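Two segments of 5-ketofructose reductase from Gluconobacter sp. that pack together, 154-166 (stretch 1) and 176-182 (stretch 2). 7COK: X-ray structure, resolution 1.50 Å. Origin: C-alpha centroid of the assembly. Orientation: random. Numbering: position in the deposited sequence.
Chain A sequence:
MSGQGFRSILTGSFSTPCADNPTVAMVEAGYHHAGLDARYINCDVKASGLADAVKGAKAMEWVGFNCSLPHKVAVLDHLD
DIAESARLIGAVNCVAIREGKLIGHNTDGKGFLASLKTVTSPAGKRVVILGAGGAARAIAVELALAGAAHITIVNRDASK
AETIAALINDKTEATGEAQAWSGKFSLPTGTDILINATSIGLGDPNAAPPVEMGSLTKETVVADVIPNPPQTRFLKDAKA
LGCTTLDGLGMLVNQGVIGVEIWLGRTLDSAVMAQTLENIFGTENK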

# COMPACT_ATOMS: atom_id res chain seq x y z
N VAL A 154 36.65 -7.96 -14.23
CA VAL A 154 37.73 -6.97 -14.31
C VAL A 154 37.44 -5.89 -13.27
O VAL A 154 36.34 -5.32 -13.22
CB VAL A 154 37.88 -6.36 -15.75
CG1 VAL A 154 39.11 -5.47 -15.87
CG2 VAL A 154 38.01 -7.45 -16.79
N ASN A 155 38.39 -5.68 -12.37
CA ASN A 155 38.19 -4.72 -11.29
C ASN A 155 39.52 -4.15 -10.84
O ASN A 155 40.53 -4.85 -10.85
CB ASN A 155 37.50 -5.42 -10.10
CG ASN A 155 36.75 -4.46 -9.20
OD1 ASN A 155 35.91 -3.67 -9.64
ND2 ASN A 155 37.06 -4.51 -7.90
N ARG A 156 39.54 -2.88 -10.44
CA ARG A 156 40.78 -2.27 -9.94
C ARG A 156 41.24 -3.04 -8.72
O ARG A 156 42.42 -3.35 -8.62
CB ARG A 156 40.60 -0.79 -9.66
CG ARG A 156 40.39 0.05 -10.90
CD ARG A 156 40.63 1.53 -10.62
NE ARG A 156 42.05 1.84 -10.42
CZ ARG A 156 42.95 2.03 -11.40
NH1 ARG A 156 42.60 1.94 -12.68
NH2 ARG A 156 44.20 2.30 -11.09
N ASP A 157 40.32 -3.38 -7.82
CA ASP A 157 40.64 -4.27 -6.70
C ASP A 157 40.33 -5.69 -7.17
O ASP A 157 39.18 -6.15 -7.10
CB ASP A 157 39.84 -3.90 -5.45
CG ASP A 157 40.10 -4.84 -4.28
OD1 ASP A 157 40.83 -5.84 -4.44
OD2 ASP A 157 39.55 -4.58 -3.19
N ALA A 158 41.37 -6.35 -7.66
CA ALA A 158 41.27 -7.68 -8.27
C ALA A 158 40.77 -8.75 -7.31
O ALA A 158 40.14 -9.71 -7.75
CB ALA A 158 42.59 -8.10 -8.89
N SER A 159 41.06 -8.60 -6.01
CA SER A 159 40.57 -9.56 -5.01
C SER A 159 39.04 -9.62 -4.95
O SER A 159 38.50 -10.68 -4.74
CB SER A 159 41.15 -9.27 -3.63
OG SER A 159 40.56 -8.12 -3.07
N LYS A 160 38.37 -8.49 -5.17
CA LYS A 160 36.90 -8.44 -5.27
C LYS A 160 36.40 -9.15 -6.53
O LYS A 160 35.39 -9.86 -6.49
CB LYS A 160 36.40 -6.99 -5.26
CG LYS A 160 36.66 -6.24 -3.95
CD LYS A 160 35.44 -6.22 -3.04
CE LYS A 160 35.73 -5.53 -1.71
NZ LYS A 160 35.84 -4.05 -1.78
N ALA A 161 37.12 -8.99 -7.65
CA ALA A 161 36.84 -9.81 -8.85
C ALA A 161 37.07 -11.30 -8.59
O ALA A 161 36.26 -12.14 -9.02
CB ALA A 161 37.67 -9.34 -10.05
N GLU A 162 38.17 -11.62 -7.89
CA GLU A 162 38.53 -13.00 -7.57
C GLU A 162 37.45 -13.69 -6.74
O GLU A 162 37.24 -14.89 -6.92
CB GLU A 162 39.92 -13.10 -6.90
CG GLU A 162 40.45 -14.51 -6.65
CD GLU A 162 40.48 -15.42 -7.86
OE1 GLU A 162 40.61 -14.93 -9.00
OE2 GLU A 162 40.37 -16.66 -7.68
N THR A 163 36.76 -12.93 -5.90
CA THR A 163 35.63 -13.47 -5.10
C THR A 163 34.53 -13.98 -6.03
O THR A 163 34.04 -15.09 -5.88
CB THR A 163 35.08 -12.44 -4.10
OG1 THR A 163 36.10 -12.11 -3.14
CG2 THR A 163 33.86 -13.00 -3.34
N ILE A 164 34.19 -13.18 -7.04
CA ILE A 164 33.21 -13.59 -8.02
C ILE A 164 33.74 -14.75 -8.91
O ILE A 164 33.03 -15.75 -9.13
CB ILE A 164 32.66 -12.39 -8.83
CG1 ILE A 164 32.01 -11.37 -7.87
CG2 ILE A 164 31.68 -12.88 -9.89
CD1 ILE A 164 31.65 -10.01 -8.46
N ALA A 165 34.97 -14.65 -9.41
CA ALA A 165 35.55 -15.75 -10.17
C ALA A 165 35.51 -17.10 -9.42
O ALA A 165 35.12 -18.12 -10.02
CB ALA A 165 36.97 -15.43 -10.63
N ALA A 166 35.85 -17.06 -8.12
CA ALA A 166 35.87 -18.24 -7.25
C ALA A 166 34.46 -18.81 -7.11
O ALA A 166 34.26 -20.01 -7.20
CB ALA A 166 36.46 -17.91 -5.89
N GLY A 176 35.42 -19.18 -14.30
CA GLY A 176 35.58 -17.79 -13.88
C GLY A 176 37.03 -17.40 -13.75
O GLY A 176 37.85 -18.19 -13.29
N GLU A 177 37.34 -16.16 -14.14
CA GLU A 177 38.70 -15.62 -14.12
C GLU A 177 38.63 -14.17 -13.67
O GLU A 177 37.72 -13.43 -14.07
CB GLU A 177 39.28 -15.65 -15.54
CG GLU A 177 40.75 -15.27 -15.64
CD GLU A 177 41.21 -15.03 -17.06
OE1 GLU A 177 42.25 -14.38 -17.26
OE2 GLU A 177 40.54 -15.49 -18.01
N ALA A 178 39.58 -13.76 -12.83
CA ALA A 178 39.70 -12.37 -12.39
C ALA A 178 40.91 -11.69 -13.00
O ALA A 178 41.97 -12.29 -13.16
CB ALA A 178 39.80 -12.31 -10.87
N GLN A 179 40.74 -10.41 -13.34
CA GLN A 179 41.85 -9.61 -13.88
C GLN A 179 41.85 -8.24 -13.24
O GLN A 179 40.80 -7.58 -13.15
CB GLN A 179 41.76 -9.47 -15.42
CG GLN A 179 42.02 -10.76 -16.18
CD GLN A 179 43.50 -11.18 -16.22
OE1 GLN A 179 44.40 -10.35 -16.06
NE2 GLN A 179 43.73 -12.46 -16.46
N ALA A 180 43.02 -7.79 -12.80
CA ALA A 180 43.17 -6.44 -12.28
C ALA A 180 43.01 -5.48 -13.43
O ALA A 180 43.45 -5.76 -14.56
CB ALA A 180 44.54 -6.27 -11.62
N TRP A 181 42.36 -4.35 -13.14
CA TRP A 181 42.07 -3.32 -14.13
C TRP A 181 43.14 -2.24 -14.01
O TRP A 181 43.23 -1.57 -12.97
CB TRP A 181 40.70 -2.73 -13.86
CG TRP A 181 40.07 -2.02 -15.02
CD1 TRP A 181 40.69 -1.54 -16.15
CD2 TRP A 181 38.70 -1.67 -15.13
NE1 TRP A 181 39.77 -0.94 -16.97
CE2 TRP A 181 38.54 -1.01 -16.36
CE3 TRP A 181 37.58 -1.89 -14.31
CZ2 TRP A 181 37.28 -0.55 -16.80
CZ3 TRP A 181 36.33 -1.43 -14.75
CH2 TRP A 181 36.20 -0.77 -15.98
N SER A 182 43.96 -2.12 -15.05
CA SER A 182 45.00 -1.09 -15.12
C SER A 182 45.00 -0.52 -16.54
O SER A 182 45.32 -1.23 -17.51
CB SER A 182 46.35 -1.69 -14.74
OG SER A 182 47.35 -0.69 -14.74
O HOH W 1 41.03 -15.96 -11.50

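Strand 176-180 runs nearly antiparallel to helix 158-166, with 175° between their N-to-C directions and a closest approach of 6.6 Å between axes. Its last residues also pair in parallel with strand residues 154-155. Stretch 2 therefore meets the helix first and the strand later.

Gly176 lies against the helix at Ala165. Its CA is 4.2 Å from Ala165 CA. A CB placed ideally on Gly176 would sit 2.6 Å from Ala165 O, which is a clash. The lack of a side chain permits this close approach. Ala165 CB fills the space beside the strand backbone, 3.7 Å from Gly176 C and 3.6 Å from Glu177 N.

Glu177 points its CA-to-CB bond away from stretch 1. Its carboxylate accepts a hydrogen bond within its own strand, from Gln179 NE2 to Glu177 OE1 at 2.6 Å.

Ala178 points toward the helix. Its CB is 3.7 Å from Ala161 CB and 4.2 Å from Ala165 CB. Here strand and helix meet through small side chains. Glu162 starts sideways, but its end comes nearer, bringing Glu162 OE1 to 3.3 Å from Ala178 CB. A water links the same two residues. It donates to Glu162 OE1 at 2.7 Å and accepts from Ala178 N at 3.0 Å, so a strand amide is tied to the helix without a direct bond.

Gln179 begins the pairing with strand 154-155. Its carbonyl accepts a hydrogen bond from Asn155 N, with Asn155 N to Gln179 O at 3.2 Å and an angle of 161°. The same oxygen receives a CA-H...O contact, Val154 CA to Gln179 O at 3.3 Å. The side chains of Val154 and Gln179 lie on the same face of the sheet, but the end of Gln179 leads away.

Ala180 touches the start of the helix, with Ala180 CB 3.8 Å from Ala158 CB. Its CA makes a CA-H...O contact with Asn155, Ala180 CA to Asn155 O at 3.4 Å.

Trp181 has the largest area covered by the other stretch. Its amide donates to the strand, Trp181 N to Asn155 O at 3.0 Å. Asn155 thus uses both its N and its O to hold stretch 2. Trp181 is buried, and its CA-to-CB bond points toward stretch 1. Val154 CG1 lies over one ring face, 3.7 Å from Trp181 CG, in a CH-pi contact. Outside the ring, Arg156 NH1 is 3.6 Å from Trp181 O, which lies over one face of the guanidinium.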